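Local coordinates for polysaccharide biosynthesis protein CapD (Bacillus thuringiensis HD-771, PDB 6BWC), which is a short-chain dehydrogenase/reductase enzyme required for CMP-pseudaminic acid biosynthesis, binding NADP and probably acting on UDP-N-acetylglucosamine, at the interface of chains A and B. Sequence-based numbering; all coordinates share one arbitrary frame. Chains: chain A/B, Polysaccharide biosynthesis protein CapD.

Contacts 1 and 2 belong to one two-fold symmetric face between chains A and B, their C-alpha centres about 20 Å apart. The segment that follows strand 34-39 joins them: its residues 40 and 41 enter contact 2, and helix 42-51 directly after carries B:Tyr43 and B:Phe46 of contact 1. The loop after strand 81-84 also serves both, through B:Met88 and A:His90. Contact 2 straddles the two-fold axis, where A:Arg40 meets B:Arg40 and A:Asp65 meets B:Asp65; contact 1 lies off it and has a twin. The deposited assembly holds six copies, and this pairing may be its dimeric building unit, though the structure alone does not prove it.

Contact 1: the interface of chains A and B. Residues chain A 90, 93, 177, 182, 266; chain B 43, 46.
B:Phe46 of one short-chain dehydrogenase/reductase subunit lays one face of its ring against A:His90 and A:Gly177 of the other and points its tip at A:Leu182. The carbonyl O of A:Gly177 lies over this face, nearest B:Phe46 CE2 at 3.4 Å, with A:Gly177 CA over the same face near CD2. A:His90 comes over the same face: its NE2 stands 3.9 Å above the ring plane, nearest CG and displaced toward the rim. At the far tip, B:Phe46 CZ meets the methyl CD2 of A:Leu182 at 4.1 Å, while the amine of A:Lys266 closes on the CE1 rim at the end of a stretched chain. Near the root of the side chain, A:Phe93 CE2 packs on B:Phe46 CB at 3.9 Å, the two side chains crossing at about a right angle. B:Tyr43, one turn earlier in helix 42-51, brings its ring carbon CE1 within 3.5 Å of A:Gly177 N. In B:Phe46, CG stands anti to the backbone N (chi1 178°), which carries the ring away from its helix and into chain A. No polar bond crosses here. Within chain A, A:His90 NE2 donates to A:Gly177 O at 3.1 Å, arriving above the carbonyl plane, 36° out of it, and tying together two parts of the receiving surface. Behind them, A:His90 CB lies in plane at the edge of the A:Phe93 ring, and A:Gly177 precedes helix 179-190, which supplies A:Leu182.

Contact 2: the interface of chains A and B. Residues chain A 40-41, 63-65; chain B 40, 65, 88, 100.
A:Arg40 and B:Arg40 slide past each other in opposite directions across the two-fold symmetric interface between two copies of the protein, so each guanidinium lies alongside the other's stem. Their planes are 28° apart, and B:Arg40 NH1 passes 3.4 Å from A:Arg40 CB. Both side chains leave the backbone with CG anti to the carbonyl carbon and then bend at chi3 (-64° in A:Arg40, and likewise in B:Arg40), a turn that lays the planar head along the partner. A weak hydrogen bond, 3.5 Å long, runs from A:Arg40 NH1 to the backbone O of B:Arg40. B:Arg40 NH2 reaches on to the CA of A:Ser41.

Beside this pair, A:Asp65 and B:Asp65 point tip to tip, their carboxylate planes turned 65° apart and their OD2 atoms 3.8 Å from each other. Two waters bridge them: water 2 lies 2.7 Å from A:Asp65 OD2 and also bonds B:Asp65 OD2, while water 1 links the same two oxygens, so each OD2 is held twice. Water 1 also lies in plane at the edge of the B:Arg40 guanidinium. The arginines make no direct contact with the opposing aspartates, but their positive charge may ease the repulsion between the carboxylates.

On the flank, the side chains of A:Ile63 and B:Met88 run past each other in opposite directions and meet methyl to methyl, CG2 to CE at 3.4 Å. B:Glu100, bent at chi2, crosses A:Ile63 obliquely. Its CG lies 3.3 Å from A:Ile63 O, and its OE1 reaches the CA of A:Gly64 at 3.6 Å.

In the Rossmann-type fold of this family, A:Arg40 and B:Arg40 follow strand 34-39, and A:Asp65 and B:Asp65 follow strand 59-63, the ends of strands that usually border the NADP site; B:Met88 sits in the loop after strand 81-84, and B:Glu100 in the first turn of its long helix, 98-119.

Contact 1: the interface of chains A and B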
loop_
_atom_site.group_PDB
_atom_site.type_symbol
_atom_site.label_atom_id
_atom_site.label_comp_id
_atom_site.label_asym_id
_atom_site.label_seq_id
_atom_site.Cartn_x
_atom_site.Cartn_y
_atom_site.Cartn_z
ATOM N N HIS A 90 -15.808 22.789 -2.616
ATOM C CA HIS A 90 -16.018 23.873 -1.658
ATOM C C HIS A 90 -14.633 24.378 -1.188
ATOM O O HIS A 90 -13.716 23.593 -0.940
ATOM C CB HIS A 90 -16.861 23.424 -0.473
ATOM C CG HIS A 90 -18.326 23.269 -0.762
ATOM N ND1 HIS A 90 -18.868 22.114 -1.279
ATOM C CD2 HIS A 90 -19.373 24.091 -0.526
ATOM C CE1 HIS A 90 -20.178 22.243 -1.392
ATOM N NE2 HIS A 90 -20.512 23.434 -0.934
ATOM N N PHE A 93 -14.369 23.732 2.720
ATOM C CA PHE A 93 -14.105 22.329 3.044
ATOM C C PHE A 93 -12.670 21.874 2.766
ATOM O O PHE A 93 -12.076 21.148 3.575
ATOM C CB PHE A 93 -15.105 21.424 2.350
ATOM C CG PHE A 93 -16.406 21.308 3.086
ATOM C CD1 PHE A 93 -16.511 20.492 4.205
ATOM C CD2 PHE A 93 -17.527 22.013 2.682
ATOM C CE1 PHE A 93 -17.716 20.368 4.889
ATOM C CE2 PHE A 93 -18.736 21.889 3.364
ATOM C CZ PHE A 93 -18.829 21.065 4.470
ATOM N N GLY A 177 -24.861 22.879 -3.585
ATOM C CA GLY A 177 -24.203 23.457 -2.419
ATOM C C GLY A 177 -23.670 24.869 -2.611
ATOM O O GLY A 177 -22.815 25.310 -1.826
ATOM N N LEU A 182 -28.663 28.172 -1.541
ATOM C CA LEU A 182 -28.494 28.477 -0.114
ATOM C C LEU A 182 -29.435 29.608 0.327
ATOM O O LEU A 182 -30.403 29.366 1.077
ATOM C CB LEU A 182 -27.036 28.843 0.175
ATOM C CG LEU A 182 -26.664 29.385 1.551
ATOM C CD1 LEU A 182 -27.032 28.355 2.607
ATOM C CD2 LEU A 182 -25.189 29.780 1.605
ATOM N N LYS A 266 -15.369 33.247 4.863
ATOM C CA LYS A 266 -15.052 31.853 5.197
ATOM C C LYS A 266 -13.582 31.633 4.851
ATOM O O LYS A 266 -13.105 32.199 3.860
ATOM C CB LYS A 266 -15.897 30.867 4.408
ATOM C CG LYS A 266 -17.382 31.101 4.528
ATOM C CD LYS A 266 -18.157 29.843 4.211
ATOM C CE LYS A 266 -19.621 30.074 4.466
ATOM N NZ LYS A 266 -20.398 28.957 3.888
ATOM N N TYR B 43 -21.285 17.946 0.053
ATOM C CA TYR B 43 -22.631 18.544 -0.151
ATOM C C TYR B 43 -23.549 18.290 1.042
ATOM O O TYR B 43 -24.229 19.195 1.534
ATOM C CB TYR B 43 -23.298 18.011 -1.441
ATOM C CG TYR B 43 -24.741 18.462 -1.639
ATOM C CD1 TYR B 43 -25.054 19.826 -1.702
ATOM C CD2 TYR B 43 -25.796 17.537 -1.760
ATOM C CE1 TYR B 43 -26.357 20.264 -1.862
ATOM C CE2 TYR B 43 -27.119 17.973 -1.924
ATOM C CZ TYR B 43 -27.384 19.345 -1.971
ATOM O OH TYR B 43 -28.666 19.843 -2.139
ATOM N N PHE B 46 -22.308 20.083 4.106
ATOM C CA PHE B 46 -22.708 21.469 3.953
ATOM C C PHE B 46 -24.166 21.605 4.417
ATOM O O PHE B 46 -24.462 22.398 5.317
ATOM C CB PHE B 46 -22.507 21.906 2.477
ATOM C CG PHE B 46 -22.927 23.325 2.178
ATOM C CD1 PHE B 46 -22.186 24.408 2.675
ATOM C CD2 PHE B 46 -24.058 23.584 1.373
ATOM C CE1 PHE B 46 -22.574 25.715 2.390
ATOM C CE2 PHE B 46 -24.450 24.885 1.089
ATOM C CZ PHE B 46 -23.708 25.948 1.595
#

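Contact 2: the interface of chains A and B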
loop_
_atom_site.group_PDB
_atom_site.type_symbol
_atom_site.label_atom_id
_atom_site.label_comp_id
_atom_site.label_asym_id
_atom_site.label_seq_id
_atom_site.Cartn_x
_atom_site.Cartn_y
_atom_site.Cartn_z
ATOM N N ARG A 40 -19.350 7.767 -6.101
ATOM C CA ARG A 40 -19.246 6.890 -4.927
ATOM C C ARG A 40 -20.561 6.560 -4.239
ATOM O O ARG A 40 -20.707 5.499 -3.667
ATOM C CB ARG A 40 -18.385 7.510 -3.849
ATOM C CG ARG A 40 -17.041 8.044 -4.282
ATOM C CD ARG A 40 -16.614 9.048 -3.225
ATOM N NE ARG A 40 -17.526 10.197 -3.186
ATOM C CZ ARG A 40 -17.324 11.284 -2.453
ATOM N NH1 ARG A 40 -16.232 11.378 -1.682
ATOM N NH2 ARG A 40 -18.216 12.279 -2.497
ATOM N N SER A 41 -21.489 7.496 -4.250
ATOM C CA SER A 41 -22.547 7.501 -3.292
ATOM C C SER A 41 -23.796 6.898 -3.915
ATOM O O SER A 41 -24.324 7.402 -4.910
ATOM C CB SER A 41 -22.736 8.921 -2.767
ATOM O OG SER A 41 -24.079 9.359 -2.885
ATOM N N ILE A 63 -20.137 2.366 -9.004
ATOM C CA ILE A 63 -19.756 2.962 -7.736
ATOM C C ILE A 63 -18.232 2.825 -7.591
ATOM O O ILE A 63 -17.692 1.735 -7.734
ATOM C CB ILE A 63 -20.478 2.267 -6.556
ATOM C CG1 ILE A 63 -22.014 2.314 -6.721
ATOM C CG2 ILE A 63 -20.044 2.876 -5.234
ATOM C CD1 ILE A 63 -22.653 3.642 -6.387
ATOM N N GLY A 64 -17.544 3.927 -7.324
ATOM C CA GLY A 64 -16.076 3.930 -7.248
ATOM C C GLY A 64 -15.479 5.258 -6.781
ATOM O O GLY A 64 -16.086 6.327 -6.921
ATOM N N ASP A 65 -14.282 5.191 -6.214
ATOM C CA ASP A 65 -13.631 6.378 -5.722
ATOM C C ASP A 65 -12.405 6.604 -6.578
ATOM O O ASP A 65 -11.584 5.703 -6.715
ATOM C CB ASP A 65 -13.244 6.209 -4.258
ATOM C CG ASP A 65 -12.980 7.542 -3.569
ATOM O OD1 ASP A 65 -12.064 8.271 -3.999
ATOM O OD2 ASP A 65 -13.687 7.870 -2.594
ATOM N N ARG B 40 -18.193 11.186 3.859
ATOM C CA ARG B 40 -17.388 11.477 2.652
ATOM C C ARG B 40 -17.740 12.724 1.827
ATOM O O ARG B 40 -16.863 13.270 1.150
ATOM C CB ARG B 40 -17.481 10.335 1.667
ATOM C CG ARG B 40 -17.000 9.010 2.205
ATOM C CD ARG B 40 -17.314 7.970 1.148
ATOM N NE ARG B 40 -18.751 7.935 0.903
ATOM C CZ ARG B 40 -19.338 7.138 0.030
ATOM N NH1 ARG B 40 -18.605 6.292 -0.702
ATOM N NH2 ARG B 40 -20.667 7.207 -0.101
ATOM N N ASP B 65 -13.154 8.890 4.749
ATOM C CA ASP B 65 -13.649 7.622 4.250
ATOM C C ASP B 65 -13.216 6.461 5.133
ATOM O O ASP B 65 -12.032 6.230 5.310
ATOM C CB ASP B 65 -13.137 7.409 2.839
ATOM C CG ASP B 65 -13.955 6.423 2.089
ATOM O OD1 ASP B 65 -14.177 5.299 2.608
ATOM O OD2 ASP B 65 -14.395 6.774 0.979
ATOM N N MET B 88 -22.575 0.707 2.734
ATOM C CA MET B 88 -23.442 0.656 1.557
ATOM C C MET B 88 -24.598 -0.220 1.973
ATOM O O MET B 88 -24.399 -1.372 2.349
ATOM C CB MET B 88 -22.778 -0.001 0.348
ATOM C CG MET B 88 -21.710 0.790 -0.361
ATOM S SD MET B 88 -21.280 -0.052 -1.901
ATOM C CE MET B 88 -19.957 1.025 -2.387
ATOM N N GLU B 100 -16.871 -3.226 -4.080
ATOM C CA GLU B 100 -17.016 -1.922 -3.402
ATOM C C GLU B 100 -17.695 -2.029 -2.030
ATOM O O GLU B 100 -17.337 -1.319 -1.077
ATOM C CB GLU B 100 -17.791 -0.959 -4.275
ATOM C CG GLU B 100 -16.978 -0.475 -5.457
ATOM C CD GLU B 100 -16.042 0.667 -5.110
ATOM O OE1 GLU B 100 -16.531 1.657 -4.518
ATOM O OE2 GLU B 100 -14.839 0.567 -5.447
HETATM O O HOH W 1 -15.176 5.515 -1.442
HETATM O O HOH W 2 -13.799 9.202 -0.265
#